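Local coordinates for protein trans-2-enoyl-CoA reductase [NADH] (Treponema denticola ATCC 35405, PDB 4GGO) that reduces the carbon-carbon double bond of trans-2-enoyl-CoA substrates such as crotonyl-CoA with NADH, a step of bacterial fatty acid synthesis, at residues A[53-59]-A[76-82]; A[67-72]-A[110-116]. The contacts are given in a common frame with arbitrary orientation. Residue numbers count along the deposited sequence, not the author numbering.

Interaction 1: residues A[53-59]-A[76-82]; sequences VLVLGCS and AATIGVS
Strands 53-56 and 77-82 run parallel, their axes 4.8 Å apart at the closest and inclined by 19°. V53 pairs with T78, L54 with I79, V55 with G80 and L56 with V81, CA-CA 4.7 to 5.0 Å. Hydrogen bonds alternate: V53 N to A77 O (2.8 Å), I79 N to V53 O (2.9 Å), V55 N to I79 O (2.9 Å) and V81 N to V55 O (2.9 Å). Beyond the strand, V81 O accepts from G57 N (2.6 Å) and C58 N (3.2 Å). G57 has phi/psi of 92/60, which calls for glycine.

This is the first beta-alpha-beta unit of the Rossmann fold. Helix 61-74 links the strands, and G57, C58 and S59 bind NAD(+) in the turn after strand 52-56.

L54, L56, I79 and V81 point to one face of the sheet. L54 is t, p, which puts CD1 3.8 Å from I79 CG2. L56 is m, t; its CD2 lies 3.9 Å from V81 CB. I79 is m, t and V81 is t. Helix 124-136 packs here, against L54, I79 and V81.

The other face holds V53 and V55, both t, and T78, which is p. Helix 61-74 lies there; T78 OG1 hydrogen-bonds R67 NE. V53 CG2 meets A76 CB at 3.9 Å. C58 is p, with SG 3.4 Å from G80 C; a CB on G80 would clash with it. S59 and S82 are both p, S59 CB 3.6 Å from S82 OG. S82 OG hydrogen-bonds N100 ND2, while S59 OG hydrogen-bonds E84 OE2, which plays an important role in discriminating NADH from NADPH.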
ATOM      1  N   VAL A  53      16.054  -6.145  -3.928  1.00 25.31           N
ATOM      2  CA  VAL A  53      14.682  -6.105  -3.437  1.00 27.91           C
ATOM      3  C   VAL A  53      13.643  -6.414  -4.511  1.00 27.18           C
ATOM      4  O   VAL A  53      13.684  -5.865  -5.610  1.00 22.53           O
ATOM      5  CB  VAL A  53      14.357  -4.735  -2.810  1.00 21.51           C
ATOM      6  CG1 VAL A  53      12.979  -4.758  -2.167  1.00 19.39           C
ATOM      7  CG2 VAL A  53      15.419  -4.352  -1.787  1.00 23.57           C
ATOM      8  N   LEU A  54      12.712  -7.299  -4.176  1.00 27.69           N
ATOM      9  CA  LEU A  54      11.554  -7.557  -5.018  1.00 23.56           C
ATOM     10  C   LEU A  54      10.326  -6.916  -4.382  1.00 28.37           C
ATOM     11  O   LEU A  54      10.022  -7.172  -3.216  1.00 24.29           O
ATOM     12  CB  LEU A  54      11.334  -9.061  -5.177  1.00 28.04           C
ATOM     13  CG  LEU A  54      10.126  -9.496  -6.011  1.00 26.14           C
ATOM     14  CD1 LEU A  54      10.253  -9.006  -7.448  1.00 26.44           C
ATOM     15  CD2 LEU A  54       9.959 -11.008  -5.966  1.00 29.49           C
ATOM     16  N   VAL A  55       9.631  -6.073  -5.140  1.00 23.77           N
ATOM     17  CA  VAL A  55       8.418  -5.433  -4.642  1.00 27.77           C
ATOM     18  C   VAL A  55       7.212  -5.807  -5.493  1.00 24.47           C
ATOM     19  O   VAL A  55       7.149  -5.485  -6.680  1.00 23.63           O
ATOM     20  CB  VAL A  55       8.546  -3.897  -4.595  1.00 24.42           C
ATOM     21  CG1 VAL A  55       7.253  -3.277  -4.080  1.00 23.53           C
ATOM     22  CG2 VAL A  55       9.717  -3.488  -3.719  1.00 20.96           C
ATOM     23  N   LEU A  56       6.257  -6.490  -4.874  1.00 25.59           N
ATOM     24  CA  LEU A  56       5.054  -6.929  -5.566  1.00 21.44           C
ATOM     25  C   LEU A  56       3.917  -5.943  -5.321  1.00 26.96           C
ATOM     26  O   LEU A  56       3.403  -5.836  -4.208  1.00 27.68           O
ATOM     27  CB  LEU A  56       4.673  -8.334  -5.105  1.00 25.94           C
ATOM     28  CG  LEU A  56       5.809  -9.345  -5.277  1.00 31.42           C
ATOM     29  CD1 LEU A  56       5.468 -10.683  -4.644  1.00 30.98           C
ATOM     30  CD2 LEU A  56       6.145  -9.515  -6.753  1.00 30.58           C
ATOM     31  N   GLY A  57       3.532  -5.226  -6.371  1.00 25.82           N
ATOM     32  CA  GLY A  57       2.601  -4.119  -6.244  1.00 25.64           C
ATOM     33  C   GLY A  57       3.399  -2.848  -6.032  1.00 27.97           C
ATOM     34  O   GLY A  57       3.242  -2.160  -5.026  1.00 31.44           O
ATOM     35  N   CYS A  58       4.252  -2.537  -7.002  1.00 25.01           N
ATOM     36  CA  CYS A  58       5.279  -1.514  -6.844  1.00 23.02           C
ATOM     37  C   CYS A  58       4.862  -0.126  -7.313  1.00 23.38           C
ATOM     38  O   CYS A  58       5.632   0.824  -7.191  1.00 23.45           O
ATOM     39  CB  CYS A  58       6.516  -1.927  -7.637  1.00 23.76           C
ATOM     40  SG  CYS A  58       6.185  -2.074  -9.417  1.00 24.06           S
ATOM     41  N   SER A  59       3.653  -0.004  -7.849  1.00 16.34           N
ATOM     42  CA  SER A  59       3.290   1.198  -8.597  1.00 23.90           C
ATOM     43  C   SER A  59       2.553   2.271  -7.796  1.00 23.87           C
ATOM     44  O   SER A  59       2.397   3.399  -8.266  1.00 19.70           O
ATOM     45  CB  SER A  59       2.476   0.823  -9.835  1.00 22.85           C
ATOM     46  OG  SER A  59       1.202   0.321  -9.473  1.00 25.58           O
ATOM     47  N   ALA A  76      19.569   0.173  -3.145  1.00 24.48           N
ATOM     48  CA  ALA A  76      19.317  -1.215  -3.518  1.00 27.83           C
ATOM     49  C   ALA A  76      18.870  -1.371  -4.965  1.00 28.99           C
ATOM     50  O   ALA A  76      18.272  -0.466  -5.548  1.00 26.13           O
ATOM     51  CB  ALA A  76      18.289  -1.837  -2.582  1.00 26.98           C
ATOM     52  N   ALA A  77      19.173  -2.530  -5.539  1.00 28.28           N
ATOM     53  CA  ALA A  77      18.639  -2.903  -6.839  1.00 28.17           C
ATOM     54  C   ALA A  77      17.228  -3.432  -6.626  1.00 28.74           C
ATOM     55  O   ALA A  77      16.992  -4.234  -5.722  1.00 27.56           O
ATOM     56  CB  ALA A  77      19.515  -3.959  -7.485  1.00 25.94           C
ATOM     57  N   THR A  78      16.285  -2.975  -7.442  1.00 25.23           N
ATOM     58  CA  THR A  78      14.895  -3.376  -7.261  1.00 27.55           C
ATOM     59  C   THR A  78      14.255  -3.930  -8.528  1.00 30.53           C
ATOM     60  O   THR A  78      14.445  -3.402  -9.623  1.00 30.67           O
ATOM     61  CB  THR A  78      14.013  -2.211  -6.752  1.00 27.47           C
ATOM     62  OG1 THR A  78      13.858  -1.229  -7.786  1.00 23.82           O
ATOM     63  CG2 THR A  78      14.623  -1.563  -5.517  1.00 28.34           C
ATOM     64  N   ILE A  79      13.501  -5.008  -8.359  1.00 28.30           N
ATOM     65  CA  ILE A  79      12.592  -5.476  -9.389  1.00 24.79           C
ATOM     66  C   ILE A  79      11.174  -5.240  -8.890  1.00 27.36           C
ATOM     67  O   ILE A  79      10.801  -5.709  -7.814  1.00 23.98           O
ATOM     68  CB  ILE A  79      12.784  -6.970  -9.693  1.00 30.95           C
ATOM     69  CG1 ILE A  79      14.166  -7.216 -10.302  1.00 27.22           C
ATOM     70  CG2 ILE A  79      11.697  -7.463 -10.636  1.00 28.70           C
ATOM     71  CD1 ILE A  79      14.481  -8.675 -10.525  1.00 31.70           C
ATOM     72  N   GLY A  80      10.394  -4.493  -9.661  1.00 22.10           N
ATOM     73  CA  GLY A  80       9.026  -4.193  -9.285  1.00 25.72           C
ATOM     74  C   GLY A  80       8.026  -4.871 -10.198  1.00 30.26           C
ATOM     75  O   GLY A  80       8.241  -4.974 -11.405  1.00 30.55           O
ATOM     76  N   VAL A  81       6.928  -5.340  -9.614  1.00 25.00           N
ATOM     77  CA  VAL A  81       5.861  -5.970 -10.375  1.00 27.52           C
ATOM     78  C   VAL A  81       4.526  -5.298 -10.077  1.00 30.00           C
ATOM     79  O   VAL A  81       4.158  -5.123  -8.916  1.00 26.54           O
ATOM     80  CB  VAL A  81       5.745  -7.471 -10.047  1.00 28.47           C
ATOM     81  CG1 VAL A  81       4.554  -8.080 -10.769  1.00 31.50           C
ATOM     82  CG2 VAL A  81       7.028  -8.198 -10.417  1.00 27.75           C
ATOM     83  N   SER A  82       3.811  -4.913 -11.130  1.00 24.18           N
ATOM     84  CA  SER A  82       2.474  -4.347 -10.992  1.00 28.09           C
ATOM     85  C   SER A  82       1.674  -4.577 -12.269  1.00 27.91           C
ATOM     86  O   SER A  82       2.243  -4.839 -13.325  1.00 32.87           O
ATOM     87  CB  SER A  82       2.544  -2.852 -10.675  1.00 29.75           C
ATOM     88  OG  SER A  82       3.098  -2.123 -11.756  1.00 34.15           O
TER

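Interaction 2: residues A[67-72]-A[110-116]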
ATOM      1  N   ARG A  67       9.619   0.543  -2.642  1.00 22.31           N
ATOM      2  CA  ARG A  67      10.619   0.489  -3.698  1.00 19.99           C
ATOM      3  C   ARG A  67      11.493   1.735  -3.651  1.00 21.91           C
ATOM      4  O   ARG A  67      12.716   1.654  -3.773  1.00 24.59           O
ATOM      5  CB  ARG A  67       9.956   0.348  -5.070  1.00 21.91           C
ATOM      6  CG  ARG A  67      10.873  -0.239  -6.131  1.00 24.79           C
ATOM      7  CD  ARG A  67      10.218  -0.259  -7.504  1.00 23.79           C
ATOM      8  NE  ARG A  67      11.103  -0.844  -8.507  1.00 33.39           N
ATOM      9  CZ  ARG A  67      10.828  -0.910  -9.807  1.00 25.06           C
ATOM     10  NH1 ARG A  67       9.687  -0.421 -10.274  1.00 24.48           N
ATOM     11  NH2 ARG A  67      11.699  -1.462 -10.640  1.00 26.96           N
ATOM     12  N   ILE A  68      10.858   2.888  -3.460  1.00 20.00           N
ATOM     13  CA  ILE A  68      11.567   4.161  -3.370  1.00 20.47           C
ATOM     14  C   ILE A  68      12.522   4.202  -2.174  1.00 25.16           C
ATOM     15  O   ILE A  68      13.660   4.659  -2.296  1.00 20.53           O
ATOM     16  CB  ILE A  68      10.579   5.345  -3.298  1.00 20.90           C
ATOM     17  CG1 ILE A  68       9.851   5.508  -4.635  1.00 17.75           C
ATOM     18  CG2 ILE A  68      11.298   6.635  -2.929  1.00 20.41           C
ATOM     19  CD1 ILE A  68       8.841   6.632  -4.646  1.00 18.37           C
ATOM     20  N   THR A  69      12.060   3.717  -1.025  1.00 22.12           N
ATOM     21  CA  THR A  69      12.892   3.687   0.174  1.00 22.46           C
ATOM     22  C   THR A  69      14.104   2.774  -0.017  1.00 24.18           C
ATOM     23  O   THR A  69      15.224   3.125   0.354  1.00 24.46           O
ATOM     24  CB  THR A  69      12.097   3.230   1.416  1.00 23.46           C
ATOM     25  OG1 THR A  69      10.989   4.115   1.630  1.00 18.66           O
ATOM     26  CG2 THR A  69      12.987   3.237   2.654  1.00 23.68           C
ATOM     27  N   ALA A  70      13.874   1.604  -0.604  1.00 18.37           N
ATOM     28  CA  ALA A  70      14.951   0.651  -0.850  1.00 23.02           C
ATOM     29  C   ALA A  70      15.963   1.203  -1.847  1.00 23.27           C
ATOM     30  O   ALA A  70      17.170   1.116  -1.630  1.00 22.06           O
ATOM     31  CB  ALA A  70      14.390  -0.675  -1.344  1.00 16.12           C
ATOM     32  N   ALA A  71      15.462   1.779  -2.933  1.00 22.49           N
ATOM     33  CA  ALA A  71      16.323   2.257  -4.010  1.00 28.76           C
ATOM     34  C   ALA A  71      17.030   3.568  -3.675  1.00 30.04           C
ATOM     35  O   ALA A  71      18.249   3.663  -3.776  1.00 24.79           O
ATOM     36  CB  ALA A  71      15.529   2.396  -5.306  1.00 27.40           C
ATOM     37  N   PHE A  72      16.265   4.579  -3.275  1.00 21.79           N
ATOM     38  CA  PHE A  72      16.827   5.915  -3.106  1.00 21.34           C
ATOM     39  C   PHE A  72      17.271   6.225  -1.680  1.00 27.68           C
ATOM     40  O   PHE A  72      17.869   7.268  -1.422  1.00 28.17           O
ATOM     41  CB  PHE A  72      15.848   6.973  -3.616  1.00 24.34           C
ATOM     42  CG  PHE A  72      15.526   6.835  -5.075  1.00 30.86           C
ATOM     43  CD1 PHE A  72      16.410   7.291  -6.039  1.00 28.53           C
ATOM     44  CD2 PHE A  72      14.348   6.233  -5.484  1.00 26.47           C
ATOM     45  CE1 PHE A  72      16.119   7.158  -7.383  1.00 28.47           C
ATOM     46  CE2 PHE A  72      14.053   6.100  -6.827  1.00 23.38           C
ATOM     47  CZ  PHE A  72      14.940   6.563  -7.778  1.00 27.90           C
ATOM     48  N   GLU A 110      20.134   7.924 -11.356  1.00 37.77           N
ATOM     49  CA  GLU A 110      20.966   7.709 -10.177  1.00 39.65           C
ATOM     50  C   GLU A 110      22.023   6.638 -10.412  1.00 39.12           C
ATOM     51  O   GLU A 110      22.964   6.502  -9.630  1.00 41.64           O
ATOM     52  CB  GLU A 110      20.100   7.318  -8.977  1.00 38.98           C
ATOM     53  CG  GLU A 110      19.179   8.419  -8.483  1.00 44.55           C
ATOM     54  CD  GLU A 110      19.897   9.444  -7.626  1.00 47.22           C
ATOM     55  OE1 GLU A 110      21.095   9.245  -7.330  1.00 48.28           O
ATOM     56  OE2 GLU A 110      19.259  10.448  -7.245  1.00 47.71           O
ATOM     57  N   GLY A 111      21.863   5.876 -11.489  1.00 32.89           N
ATOM     58  CA  GLY A 111      22.781   4.795 -11.796  1.00 34.46           C
ATOM     59  C   GLY A 111      22.428   3.526 -11.045  1.00 38.99           C
ATOM     60  O   GLY A 111      23.297   2.707 -10.742  1.00 39.63           O
ATOM     61  N   LEU A 112      21.144   3.366 -10.743  1.00 29.03           N
ATOM     62  CA  LEU A 112      20.658   2.193 -10.026  1.00 30.25           C
ATOM     63  C   LEU A 112      20.035   1.184 -10.983  1.00 33.81           C
ATOM     64  O   LEU A 112      19.405   1.562 -11.973  1.00 36.56           O
ATOM     65  CB  LEU A 112      19.621   2.604  -8.979  1.00 27.61           C
ATOM     66  CG  LEU A 112      20.057   3.583  -7.888  1.00 30.32           C
ATOM     67  CD1 LEU A 112      18.865   3.985  -7.032  1.00 30.71           C
ATOM     68  CD2 LEU A 112      21.156   2.976  -7.031  1.00 29.55           C
ATOM     69  N   TYR A 113      20.208  -0.100 -10.686  1.00 30.83           N
ATOM     70  CA  TYR A 113      19.523  -1.143 -11.438  1.00 28.90           C
ATOM     71  C   TYR A 113      18.047  -1.161 -11.062  1.00 37.66           C
ATOM     72  O   TYR A 113      17.698  -1.261  -9.884  1.00 31.36           O
ATOM     73  CB  TYR A 113      20.143  -2.515 -11.169  1.00 34.08           C
ATOM     74  CG  TYR A 113      19.318  -3.667 -11.704  1.00 29.00           C
ATOM     75  CD1 TYR A 113      19.397  -4.043 -13.038  1.00 34.50           C
ATOM     76  CD2 TYR A 113      18.462  -4.379 -10.873  1.00 37.19           C
ATOM     77  CE1 TYR A 113      18.645  -5.095 -13.530  1.00 32.47           C
ATOM     78  CE2 TYR A 113      17.705  -5.428 -11.354  1.00 36.97           C
ATOM     79  CZ  TYR A 113      17.802  -5.783 -12.683  1.00 40.52           C
ATOM     80  OH  TYR A 113      17.049  -6.830 -13.163  1.00 35.37           O
ATOM     81  N   SER A 114      17.181  -1.066 -12.065  1.00 30.34           N
ATOM     82  CA  SER A 114      15.744  -1.088 -11.832  1.00 32.17           C
ATOM     83  C   SER A 114      14.997  -1.677 -13.021  1.00 34.99           C
ATOM     84  O   SER A 114      15.055  -1.146 -14.130  1.00 32.89           O
ATOM     85  CB  SER A 114      15.226   0.319 -11.533  1.00 30.78           C
ATOM     86  OG  SER A 114      13.828   0.307 -11.311  1.00 35.43           O
ATOM     87  N   VAL A 115      14.299  -2.782 -12.779  1.00 25.40           N
ATOM     88  CA  VAL A 115      13.486  -3.416 -13.807  1.00 26.92           C
ATOM     89  C   VAL A 115      12.049  -3.571 -13.325  1.00 31.95           C
ATOM     90  O   VAL A 115      11.802  -4.079 -12.232  1.00 28.80           O
ATOM     91  CB  VAL A 115      14.051  -4.792 -14.209  1.00 29.87           C
ATOM     92  CG1 VAL A 115      13.041  -5.564 -15.047  1.00 25.26           C
ATOM     93  CG2 VAL A 115      15.362  -4.624 -14.962  1.00 26.23           C
ATOM     94  N   THR A 116      11.105  -3.117 -14.143  1.00 29.66           N
ATOM     95  CA  THR A 116       9.692  -3.231 -13.815  1.00 33.76           C
ATOM     96  C   THR A 116       9.004  -4.233 -14.734  1.00 33.17           C
ATOM     97  O   THR A 116       9.051  -4.100 -15.957  1.00 33.96           O
ATOM     98  CB  THR A 116       8.976  -1.873 -13.924  1.00 28.38           C
ATOM     99  OG1 THR A 116       9.629  -0.918 -13.080  1.00 29.52           O
ATOM    100  CG2 THR A 116       7.518  -2.002 -13.508  1.00 31.31           C
TER
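R67 stretches its side chain from helix 61-74 across to the start of strand 114-118, past S114 and V115, to T116. The contact belongs to the Rossmann fold. The helix is the crossover between strands 52-56 and 77-82, and strand 114-118 is the outermost strand on this side of the parallel sheet. The short helical and strand segments run at 157°, with 12.0 Å between their axes, so R67 has to reach across to the strand.

R67 is extended, with chi1 to chi4 all near 180°. The end of the guanidinium meets T116 OG1 near its plane. R67 NH1 donates to T116 OG1 at 2.9 Å, and R67 NH2 donates to the same oxygen at 3.2 Å. R67 NH2 also lies 2.8 Å from S114 OG and 3.1 Å from V115 O, but the angles are poor for hydrogen bonds. D104 of helix 95-110 hydrogen-bonds both hydroxyls, S114 OG through OD1 and T116 OG1 through OD2. R67 NE hydrogen-bonds T78 OG1 on strand 77-82.

Further along, the contact becomes mainly apolar. Helix 95-110 ends in a Schellman motif in which G111 takes a positive phi. The chain then brings L112 (m, t) against helix 61-74. L112 CD1 sits 3.3 Å from A71 O, 4.1 Å from A71 CB and 4.2 Å from F72 CE1. The ring of F72 also pairs edge-to-face with F103 of helix 95-110. E110 sends its carboxylate to a salt bridge with K36, while the aliphatic part of its side chain meets the ring edge of F72, with E110 CG 3.5 Å from F72 CE1.

In the fold
Both interactions reach the same parallel sheet, their centres 9 Å apart. Interaction 1 is buried and joins neighbouring strands by regular backbone bonds and aliphatic side chains. Interaction 2 is partly buried, nearer the sheet edge. It joins helix to strand and loop mainly through side chains, polar at one end and mainly apolar at the other, with no backbone-to-backbone hydrogen bond across the segments. Helix 61-74, the connection within interaction 1, supplies one partner of interaction 2. The two meet where R67 NE is 2.9 Å from T78 OG1 and G80 N is 3.0 Å from V115 O, both probable hydrogen bonds. Interaction 1 includes NAD(+)-binding residues directly; interaction 2 approaches them through R67, beside C58.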